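Local coordinates for protein TBC1 domain family member 22A (Homo sapiens, PDB 2QFZ) that probably acts as a GTPase-activating protein for Rab-family proteins through the all-helical TBC domain contained in this chain, at residues L134-I139 with D190-M195; N151-P156 with N251-R256; C285-V290 with A327-L332. One frame throughout, in Å; residues are numbered along the deposited sequence.

Interaction 1 of 3, residues L134-I139 with D190-M195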
loop_
_atom_site.group_PDB
_atom_site.type_symbol
_atom_site.label_atom_id
_atom_site.label_comp_id
_atom_site.label_asym_id
_atom_site.label_seq_id
_atom_site.Cartn_x
_atom_site.Cartn_y
_atom_site.Cartn_z
ATOM N N LEU A 134 -3.845 -14.274 2.693
ATOM C CA LEU A 134 -3.011 -13.970 3.859
ATOM C C LEU A 134 -2.470 -15.260 4.516
ATOM O O LEU A 134 -1.285 -15.366 4.830
ATOM C CB LEU A 134 -3.799 -13.068 4.860
ATOM C CG LEU A 134 -3.976 -11.616 4.400
ATOM C CD1 LEU A 134 -5.016 -10.890 5.214
ATOM C CD2 LEU A 134 -2.623 -10.916 4.445
ATOM N N PHE A 135 -3.306 -16.277 4.624
ATOM C CA PHE A 135 -2.858 -17.598 5.120
ATOM C C PHE A 135 -1.765 -18.246 4.223
ATOM O O PHE A 135 -0.737 -18.763 4.729
ATOM C CB PHE A 135 -4.077 -18.534 5.293
ATOM C CG PHE A 135 -3.744 -19.878 5.886
ATOM C CD1 PHE A 135 -3.719 -20.058 7.250
ATOM C CD2 PHE A 135 -3.468 -20.962 5.076
ATOM C CE1 PHE A 135 -3.387 -21.302 7.809
ATOM C CE2 PHE A 135 -3.134 -22.211 5.632
ATOM C CZ PHE A 135 -3.103 -22.369 6.999
ATOM N N ILE A 136 -1.956 -18.208 2.906
ATOM C CA ILE A 136 -0.938 -18.761 1.978
ATOM C C ILE A 136 0.381 -17.966 2.030
ATOM O O ILE A 136 1.476 -18.548 2.107
ATOM C CB ILE A 136 -1.490 -18.862 0.526
ATOM C CG1 ILE A 136 -2.480 -20.038 0.421
ATOM C CG2 ILE A 136 -0.380 -19.049 -0.516
ATOM C CD1 ILE A 136 -3.240 -20.071 -0.914
ATOM N N TRP A 137 0.290 -16.636 2.006
ATOM C CA TRP A 137 1.493 -15.797 2.159
ATOM C C TRP A 137 2.303 -16.161 3.439
ATOM O O TRP A 137 3.529 -16.301 3.401
ATOM C CB TRP A 137 1.137 -14.299 2.140
ATOM C CG TRP A 137 2.358 -13.514 2.023
ATOM C CD1 TRP A 137 2.948 -13.097 0.876
ATOM C CD2 TRP A 137 3.191 -13.080 3.092
ATOM N NE1 TRP A 137 4.113 -12.405 1.168
ATOM C CE2 TRP A 137 4.280 -12.384 2.522
ATOM C CE3 TRP A 137 3.106 -13.174 4.500
ATOM C CZ2 TRP A 137 5.290 -11.813 3.291
ATOM C CZ3 TRP A 137 4.146 -12.624 5.260
ATOM C CH2 TRP A 137 5.201 -11.950 4.650
ATOM N N ALA A 138 1.584 -16.334 4.549
ATOM C CA ALA A 138 2.165 -16.593 5.876
ATOM C C ALA A 138 2.876 -17.945 5.938
ATOM O O ALA A 138 3.990 -18.019 6.407
ATOM C CB ALA A 138 1.093 -16.522 6.932
ATOM N N ILE A 139 2.256 -19.002 5.432
ATOM C CA ILE A 139 2.936 -20.302 5.445
ATOM C C ILE A 139 4.140 -20.334 4.473
ATOM O O ILE A 139 5.099 -21.021 4.727
ATOM C CB ILE A 139 1.953 -21.507 5.275
ATOM C CG1 ILE A 139 1.395 -21.583 3.872
ATOM C CG2 ILE A 139 0.791 -21.411 6.317
ATOM C CD1 ILE A 139 0.133 -22.455 3.768
ATOM N N ASP A 190 -3.837 -12.683 -8.919
ATOM C CA ASP A 190 -3.200 -11.394 -9.266
ATOM C C ASP A 190 -2.889 -10.587 -7.989
ATOM O O ASP A 190 -1.783 -10.069 -7.796
ATOM C CB ASP A 190 -4.129 -10.591 -10.212
ATOM C CG ASP A 190 -4.323 -11.267 -11.609
ATOM O OD1 ASP A 190 -3.723 -12.382 -11.891
ATOM O OD2 ASP A 190 -5.048 -10.651 -12.449
ATOM N N THR A 191 -3.860 -10.549 -7.095
ATOM C CA THR A 191 -3.732 -9.833 -5.817
ATOM C C THR A 191 -2.609 -10.430 -4.963
ATOM O O THR A 191 -1.746 -9.678 -4.417
ATOM C CB THR A 191 -5.051 -9.813 -5.082
ATOM O OG1 THR A 191 -6.007 -9.148 -5.893
ATOM C CG2 THR A 191 -4.953 -9.075 -3.717
ATOM N N TYR A 192 -2.559 -11.759 -4.887
ATOM C CA TYR A 192 -1.461 -12.448 -4.140
ATOM C C TYR A 192 -0.088 -12.101 -4.715
ATOM O O TYR A 192 0.829 -11.782 -3.958
ATOM C CB TYR A 192 -1.668 -13.982 -4.084
ATOM C CG TYR A 192 -0.535 -14.763 -3.432
ATOM C CD1 TYR A 192 -0.530 -15.036 -2.052
ATOM C CD2 TYR A 192 0.542 -15.211 -4.182
ATOM C CE1 TYR A 192 0.497 -15.718 -1.474
ATOM C CE2 TYR A 192 1.586 -15.891 -3.581
ATOM C CZ TYR A 192 1.556 -16.139 -2.238
ATOM O OH TYR A 192 2.597 -16.836 -1.671
ATOM N N TRP A 193 0.086 -12.215 -6.034
ATOM C CA TRP A 193 1.424 -12.021 -6.598
ATOM C C TRP A 193 1.908 -10.583 -6.486
ATOM O O TRP A 193 3.075 -10.342 -6.220
ATOM C CB TRP A 193 1.507 -12.520 -8.052
ATOM C CG TRP A 193 1.426 -14.018 -8.180
ATOM C CD1 TRP A 193 0.431 -14.727 -8.782
ATOM C CD2 TRP A 193 2.358 -14.993 -7.671
ATOM N NE1 TRP A 193 0.692 -16.050 -8.725
ATOM C CE2 TRP A 193 1.861 -16.253 -8.028
ATOM C CE3 TRP A 193 3.566 -14.915 -6.958
ATOM C CZ2 TRP A 193 2.527 -17.460 -7.693
ATOM C CZ3 TRP A 193 4.242 -16.116 -6.630
ATOM C CH2 TRP A 193 3.715 -17.363 -7.001
ATOM N N CYS A 194 1.012 -9.637 -6.679
ATOM C CA CYS A 194 1.355 -8.213 -6.612
ATOM C C CYS A 194 1.626 -7.756 -5.185
ATOM O O CYS A 194 2.617 -7.073 -4.951
ATOM C CB CYS A 194 0.282 -7.377 -7.320
ATOM S SG CYS A 194 0.409 -7.539 -9.145
ATOM N N MET A 195 0.799 -8.191 -4.242
ATOM C CA MET A 195 1.096 -8.046 -2.810
ATOM C C MET A 195 2.428 -8.682 -2.417
ATOM O O MET A 195 3.220 -8.051 -1.728
ATOM C CB MET A 195 -0.033 -8.611 -1.947
ATOM C CG MET A 195 -0.018 -8.177 -0.494
ATOM S SD MET A 195 -0.927 -9.281 0.642
ATOM C CE MET A 195 0.033 -10.834 0.449
#
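I136 and W137 of helix 124-140 meet Y192 and M195 of helix 181-200 in a buried, apolar helix-to-helix contact within the all-helical TBC domain. The two short segments cross at -40°, running roughly the same way, with axes 10.8 Å apart at their closest. Large side chains fill this wide separation. Even the nearest backbones, at W137 and Y192, keep their CA atoms 7.7 Å apart. Y192 does much of the bridging: its CG is anti to the backbone N (chi1 175°), and the phenol ring reaches across to helix 124-140. There Y192 CE1 lies 3.6 Å from I136 CG2, the two side chains crossing at about a right angle. Y192 CE1 also lies 3.9 Å from W137 CB, and the backbone N of W137 sits at the ring edge, in its plane. I136 offers CG2 rather than its longer branch to this contact. M195 approaches W137 differently. Its chain runs out from the backbone and then bends at chi3 (62°), so that M195 CE stands 3.7 Å from W137 CD1, oblique to the indole. M195 SD is just within touching distance of L134 CD2 (4.5 Å). Y85 of helix 74-91 packs on both I136 and Y192, while H141 stacks on W137 and I150 of helix 150-162 also touches its side chain. The segments share no hydrogen bond with each other, so the hold between them rests on shape and the burial of methyl, thioether and aromatic carbon.

Interaction 2 of 3, residues N151-P156 with N251-R256; sequences NDLVTP and NNLLMR
D152, on helix 150-162, turns its side chain into the loop that follows helix 242-251, where N252 to M255 form a type I' turn. D152 CB lies 3.8 Å from M255 SD. Beyond CG the carboxylate divides its work unequally. D152 OD2 takes two bonds: N252 ND2 comes in on the anti side at 2.8 Å and R256 NE on the syn side at 2.7 Å, from opposite faces of the carboxylate plane. The N-H of R256 NE points well at the oxygen (155°) and OD2 lies at the guanidinium edge, whereas the second link of the salt bridge, R256 NH2 to D152 OD1 at 3.4 Å, is weak. Alongside, L153 CD2 packs 3.9 Å from L253 CD1, and P156 CG meets M255 CE tip to tip. N251 ND2 bonds Q148 O, in a Y-x-Q sequence (Y146, Q148) that matches the glutamine finger of TBC relatives. An alanine at D152 would probably leave R256 without its carboxylate mate and N252 ND2 without this acceptor, though N251 ND2 could still hold N252 OD1. A buried carboxylate paired with an arginine at the rim of the contact implies that bond direction as well as packing fixes the turn against the helix.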
loop_
_atom_site.group_PDB
_atom_site.type_symbol
_atom_site.label_atom_id
_atom_site.label_comp_id
_atom_site.label_asym_id
_atom_site.label_seq_id
_atom_site.Cartn_x
_atom_site.Cartn_y
_atom_site.Cartn_z
ATOM N N ASN A 151 -2.539 -7.513 6.429
ATOM C CA ASN A 151 -3.920 -7.651 5.930
ATOM C C ASN A 151 -4.424 -6.426 5.154
ATOM O O ASN A 151 -5.138 -6.571 4.169
ATOM C CB ASN A 151 -4.883 -8.010 7.110
ATOM C CG ASN A 151 -4.948 -6.930 8.173
ATOM O OD1 ASN A 151 -3.949 -6.611 8.810
ATOM N ND2 ASN A 151 -6.129 -6.344 8.352
ATOM N N ASP A 152 -4.043 -5.220 5.597
ATOM C CA ASP A 152 -4.378 -3.964 4.880
ATOM C C ASP A 152 -3.734 -3.871 3.474
ATOM O O ASP A 152 -4.323 -3.325 2.518
ATOM C CB ASP A 152 -3.898 -2.730 5.678
ATOM C CG ASP A 152 -4.950 -2.172 6.649
ATOM O OD1 ASP A 152 -6.167 -2.461 6.502
ATOM O OD2 ASP A 152 -4.535 -1.392 7.552
ATOM N N LEU A 153 -2.534 -4.382 3.341
ATOM C CA LEU A 153 -1.850 -4.293 2.055
ATOM C C LEU A 153 -2.534 -5.121 0.950
ATOM O O LEU A 153 -2.256 -4.914 -0.231
ATOM C CB LEU A 153 -0.365 -4.640 2.209
ATOM C CG LEU A 153 0.355 -3.932 3.354
ATOM C CD1 LEU A 153 1.791 -4.321 3.354
ATOM C CD2 LEU A 153 0.229 -2.454 3.340
ATOM N N VAL A 154 -3.453 -6.024 1.322
ATOM C CA VAL A 154 -4.249 -6.774 0.341
ATOM C C VAL A 154 -5.248 -5.850 -0.375
ATOM O O VAL A 154 -5.485 -5.989 -1.562
ATOM C CB VAL A 154 -5.071 -7.948 1.008
ATOM C CG1 VAL A 154 -5.948 -8.690 -0.051
ATOM C CG2 VAL A 154 -4.163 -8.936 1.734
ATOM N N THR A 155 -5.844 -4.920 0.371
ATOM C CA THR A 155 -7.032 -4.164 -0.103
ATOM C C THR A 155 -6.840 -3.318 -1.377
ATOM O O THR A 155 -7.687 -3.340 -2.251
ATOM C CB THR A 155 -7.623 -3.290 1.054
ATOM O OG1 THR A 155 -7.727 -4.104 2.232
ATOM C CG2 THR A 155 -8.987 -2.687 0.695
ATOM N N PRO A 156 -5.741 -2.543 -1.489
ATOM C CA PRO A 156 -5.628 -1.781 -2.712
ATOM C C PRO A 156 -5.477 -2.625 -3.999
ATOM O O PRO A 156 -6.083 -2.311 -5.012
ATOM C CB PRO A 156 -4.397 -0.920 -2.452
ATOM C CG PRO A 156 -4.312 -0.897 -0.954
ATOM C CD PRO A 156 -4.644 -2.229 -0.570
ATOM N N ASN A 251 4.094 0.205 9.401
ATOM C CA ASN A 251 3.514 -1.141 9.440
ATOM C C ASN A 251 2.345 -1.343 8.460
ATOM O O ASN A 251 2.228 -2.398 7.810
ATOM C CB ASN A 251 3.035 -1.416 10.878
ATOM C CG ASN A 251 2.703 -2.876 11.114
ATOM O OD1 ASN A 251 3.603 -3.750 11.085
ATOM N ND2 ASN A 251 1.415 -3.153 11.364
ATOM N N ASN A 252 1.499 -0.310 8.360
ATOM C CA ASN A 252 0.305 -0.317 7.519
ATOM C C ASN A 252 0.428 0.553 6.253
ATOM O O ASN A 252 -0.575 0.755 5.548
ATOM C CB ASN A 252 -0.914 0.170 8.337
ATOM C CG ASN A 252 -1.282 -0.788 9.501
ATOM O OD1 ASN A 252 -0.545 -0.921 10.490
ATOM N ND2 ASN A 252 -2.439 -1.436 9.384
ATOM N N LEU A 253 1.623 1.124 6.020
ATOM C CA LEU A 253 1.910 2.005 4.867
ATOM C C LEU A 253 0.903 3.173 4.731
ATOM O O LEU A 253 0.433 3.479 3.637
ATOM C CB LEU A 253 2.034 1.233 3.552
ATOM C CG LEU A 253 3.280 0.330 3.459
ATOM C CD1 LEU A 253 3.256 -0.359 2.122
ATOM C CD2 LEU A 253 4.634 1.079 3.632
ATOM N N LEU A 254 0.671 3.849 5.864
ATOM C CA LEU A 254 -0.233 4.998 6.011
ATOM C C LEU A 254 -1.681 4.686 5.729
ATOM O O LEU A 254 -2.515 5.611 5.802
ATOM C CB LEU A 254 0.236 6.215 5.196
ATOM C CG LEU A 254 1.390 7.003 5.842
ATOM C CD1 LEU A 254 1.999 7.857 4.800
ATOM C CD2 LEU A 254 0.910 7.850 7.105
ATOM N N MET A 255 -2.017 3.395 5.513
ATOM C CA MET A 255 -3.391 3.031 5.193
ATOM C C MET A 255 -4.365 3.254 6.314
ATOM O O MET A 255 -5.554 3.363 6.056
ATOM C CB MET A 255 -3.515 1.603 4.720
ATOM C CG MET A 255 -2.878 1.372 3.405
ATOM S SD MET A 255 -3.175 -0.268 2.808
ATOM C CE MET A 255 -4.971 -0.353 2.842
ATOM N N ARG A 256 -3.905 3.312 7.565
ATOM C CA ARG A 256 -4.850 3.631 8.663
ATOM C C ARG A 256 -4.966 5.119 8.881
ATOM O O ARG A 256 -5.676 5.527 9.766
ATOM C CB ARG A 256 -4.462 2.951 9.993
ATOM C CG ARG A 256 -4.424 1.411 9.966
ATOM C CD ARG A 256 -5.813 0.741 9.877
ATOM N NE ARG A 256 -6.204 0.497 8.475
ATOM C CZ ARG A 256 -7.321 0.926 7.880
ATOM N NH1 ARG A 256 -8.247 1.660 8.532
ATOM N NH2 ARG A 256 -7.508 0.620 6.603
#

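Interaction 3 of 3, residues C285-V290 with A327-L332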
loop_
_atom_site.group_PDB
_atom_site.type_symbol
_atom_site.label_atom_id
_atom_site.label_comp_id
_atom_site.label_asym_id
_atom_site.label_seq_id
_atom_site.Cartn_x
_atom_site.Cartn_y
_atom_site.Cartn_z
ATOM N N CYS A 285 6.002 10.126 4.783
ATOM C CA CYS A 285 5.701 10.207 6.207
ATOM C C CYS A 285 6.152 11.570 6.819
ATOM O O CYS A 285 5.446 12.152 7.636
ATOM C CB CYS A 285 6.309 9.020 6.966
ATOM S SG CYS A 285 5.344 7.451 6.783
ATOM N N ALA A 286 7.318 12.031 6.415
ATOM C CA ALA A 286 7.874 13.312 6.875
ATOM C C ALA A 286 7.009 14.486 6.436
ATOM O O ALA A 286 6.674 15.355 7.255
ATOM C CB ALA A 286 9.316 13.462 6.397
ATOM N N ALA A 287 6.599 14.472 5.163
ATOM C CA ALA A 287 5.642 15.455 4.624
ATOM C C ALA A 287 4.244 15.377 5.270
ATOM O O ALA A 287 3.569 16.402 5.498
ATOM C CB ALA A 287 5.565 15.348 3.106
ATOM N N PHE A 288 3.806 14.177 5.597
ATOM C CA PHE A 288 2.508 13.999 6.239
ATOM C C PHE A 288 2.503 14.647 7.627
ATOM O O PHE A 288 1.560 15.366 7.995
ATOM C CB PHE A 288 2.185 12.504 6.321
ATOM C CG PHE A 288 0.799 12.188 6.680
ATOM C CD1 PHE A 288 -0.269 12.645 5.911
ATOM C CD2 PHE A 288 0.531 11.392 7.780
ATOM C CE1 PHE A 288 -1.595 12.304 6.237
ATOM C CE2 PHE A 288 -0.795 11.044 8.110
ATOM C CZ PHE A 288 -1.846 11.497 7.351
ATOM N N LEU A 289 3.570 14.425 8.380
ATOM C CA LEU A 289 3.703 15.042 9.685
ATOM C C LEU A 289 3.712 16.599 9.629
ATOM O O LEU A 289 2.958 17.262 10.359
ATOM C CB LEU A 289 4.950 14.483 10.395
ATOM C CG LEU A 289 5.140 14.809 11.873
ATOM C CD1 LEU A 289 3.997 14.347 12.746
ATOM C CD2 LEU A 289 6.453 14.187 12.317
ATOM N N VAL A 290 4.526 17.168 8.753
ATOM C CA VAL A 290 4.722 18.596 8.746
ATOM C C VAL A 290 3.605 19.341 8.023
ATOM O O VAL A 290 3.503 20.537 8.199
ATOM C CB VAL A 290 6.166 19.046 8.296
ATOM C CG1 VAL A 290 7.227 18.431 9.219
ATOM C CG2 VAL A 290 6.479 18.756 6.842
ATOM N N ALA A 327 4.300 15.981 -3.792
ATOM C CA ALA A 327 5.174 17.057 -4.271
ATOM C C ALA A 327 6.124 17.530 -3.162
ATOM O O ALA A 327 7.319 17.692 -3.389
ATOM C CB ALA A 327 4.331 18.255 -4.886
ATOM N N GLU A 328 5.588 17.692 -1.953
ATOM C CA GLU A 328 6.373 17.942 -0.735
ATOM C C GLU A 328 7.377 16.837 -0.378
ATOM O O GLU A 328 8.547 17.109 -0.129
ATOM C CB GLU A 328 5.406 18.189 0.435
ATOM C CG GLU A 328 4.650 19.490 0.225
ATOM C CD GLU A 328 5.626 20.578 -0.254
ATOM O OE1 GLU A 328 6.490 20.977 0.572
ATOM O OE2 GLU A 328 5.590 20.949 -1.461
ATOM N N ALA A 329 6.922 15.595 -0.393
ATOM C CA ALA A 329 7.803 14.410 -0.177
ATOM C C ALA A 329 8.995 14.442 -1.124
ATOM O O ALA A 329 10.147 14.214 -0.716
ATOM C CB ALA A 329 7.011 13.129 -0.376
ATOM N N TYR A 330 8.703 14.753 -2.370
ATOM C CA TYR A 330 9.691 14.815 -3.418
ATOM C C TYR A 330 10.733 15.911 -3.137
ATOM O O TYR A 330 11.935 15.671 -3.281
ATOM C CB TYR A 330 9.027 14.989 -4.802
ATOM C CG TYR A 330 9.952 14.581 -5.936
ATOM C CD1 TYR A 330 10.209 13.239 -6.194
ATOM C CD2 TYR A 330 10.609 15.540 -6.717
ATOM C CE1 TYR A 330 11.053 12.850 -7.223
ATOM C CE2 TYR A 330 11.481 15.166 -7.739
ATOM C CZ TYR A 330 11.708 13.816 -7.983
ATOM O OH TYR A 330 12.572 13.414 -8.993
ATOM N N ARG A 331 10.273 17.081 -2.707
ATOM C CA ARG A 331 11.161 18.162 -2.316
ATOM C C ARG A 331 12.059 17.747 -1.123
ATOM O O ARG A 331 13.284 17.917 -1.175
ATOM C CB ARG A 331 10.362 19.407 -1.965
ATOM C CG ARG A 331 11.212 20.616 -1.583
ATOM C CD ARG A 331 10.393 21.843 -1.152
ATOM N NE ARG A 331 9.614 21.641 0.054
ATOM C CZ ARG A 331 10.082 21.593 1.326
ATOM N NH1 ARG A 331 11.364 21.733 1.612
ATOM N NH2 ARG A 331 9.228 21.391 2.346
ATOM N N LEU A 332 11.439 17.216 -0.062
ATOM C CA LEU A 332 12.170 16.772 1.136
ATOM C C LEU A 332 13.241 15.764 0.809
ATOM O O LEU A 332 14.299 15.774 1.424
ATOM C CB LEU A 332 11.239 16.191 2.195
ATOM C CG LEU A 332 10.154 17.085 2.760
ATOM C CD1 LEU A 332 9.300 16.288 3.746
ATOM C CD2 LEU A 332 10.781 18.314 3.408
#
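A287 on helix 276-291 fits against E328, A329 and L332 of helix 319-335, its CB 3.8 Å from the backbone N of A329. With only methyl groups at A287 and A329, the backbones come close: their CA atoms are 5.4 Å apart, and the segment axes, crossing at 116°, approach to 8.4 Å. L332 reaches across from helix 319-335. Its CG is anti to the carbonyl carbon (chi1 -60°) and the rest of the chain is extended, which carries L332 CD1 over the backbone of A287, 3.5 Å from A287 N. L332 CD1 also touches A286 CB at 3.9 Å, so one leucine branch serves two neighbouring alanines. The place is the C-terminal part of the helical TBC fold, where helix 319-335 packs across helix 276-291. Helix 211-227 borders both partners, L223 touching A286 and I227 touching L332. E328 is used in two halves: E328 CB lies 3.9 Å from A287 CB, but the chain then bends at chi2 (-44°) and its carboxylate leads away from helix 276-291. There it meets R331, one turn farther along its own helix. R331 is extended through chi1 and chi2 and turns at chi3, bringing two nitrogens side-on to a single oxygen. R331 NE lies 3.2 Å and R331 NH2 3.3 Å from E328 OE1, which is in the guanidinium plane, the NE bond entering on the syn side of the carboxylate.

How the interactions relate
Interactions 1 and 2 use different segments but touch, because helix 150-162 packs on both helices of interaction 1: V154 CG2 lies 3.4 Å from M195 SD, and L134 packs on N151. Interaction 2 also touches interaction 3, where L254 meets F288 and C285. All three are buried contacts. Interaction 2 is the most central, its centre about 5 Å from that of the chain; those of interactions 1 and 3 lie about 14 and 17 Å out, on opposite sides. The central contact sets helix against loop through directed bonds to a buried carboxylate. The outer two join helices through carbon packing, bulky and widely spaced in interaction 1, small and close in interaction 3, whose charged pair, E328 with R331, lies within one helix toward the surface.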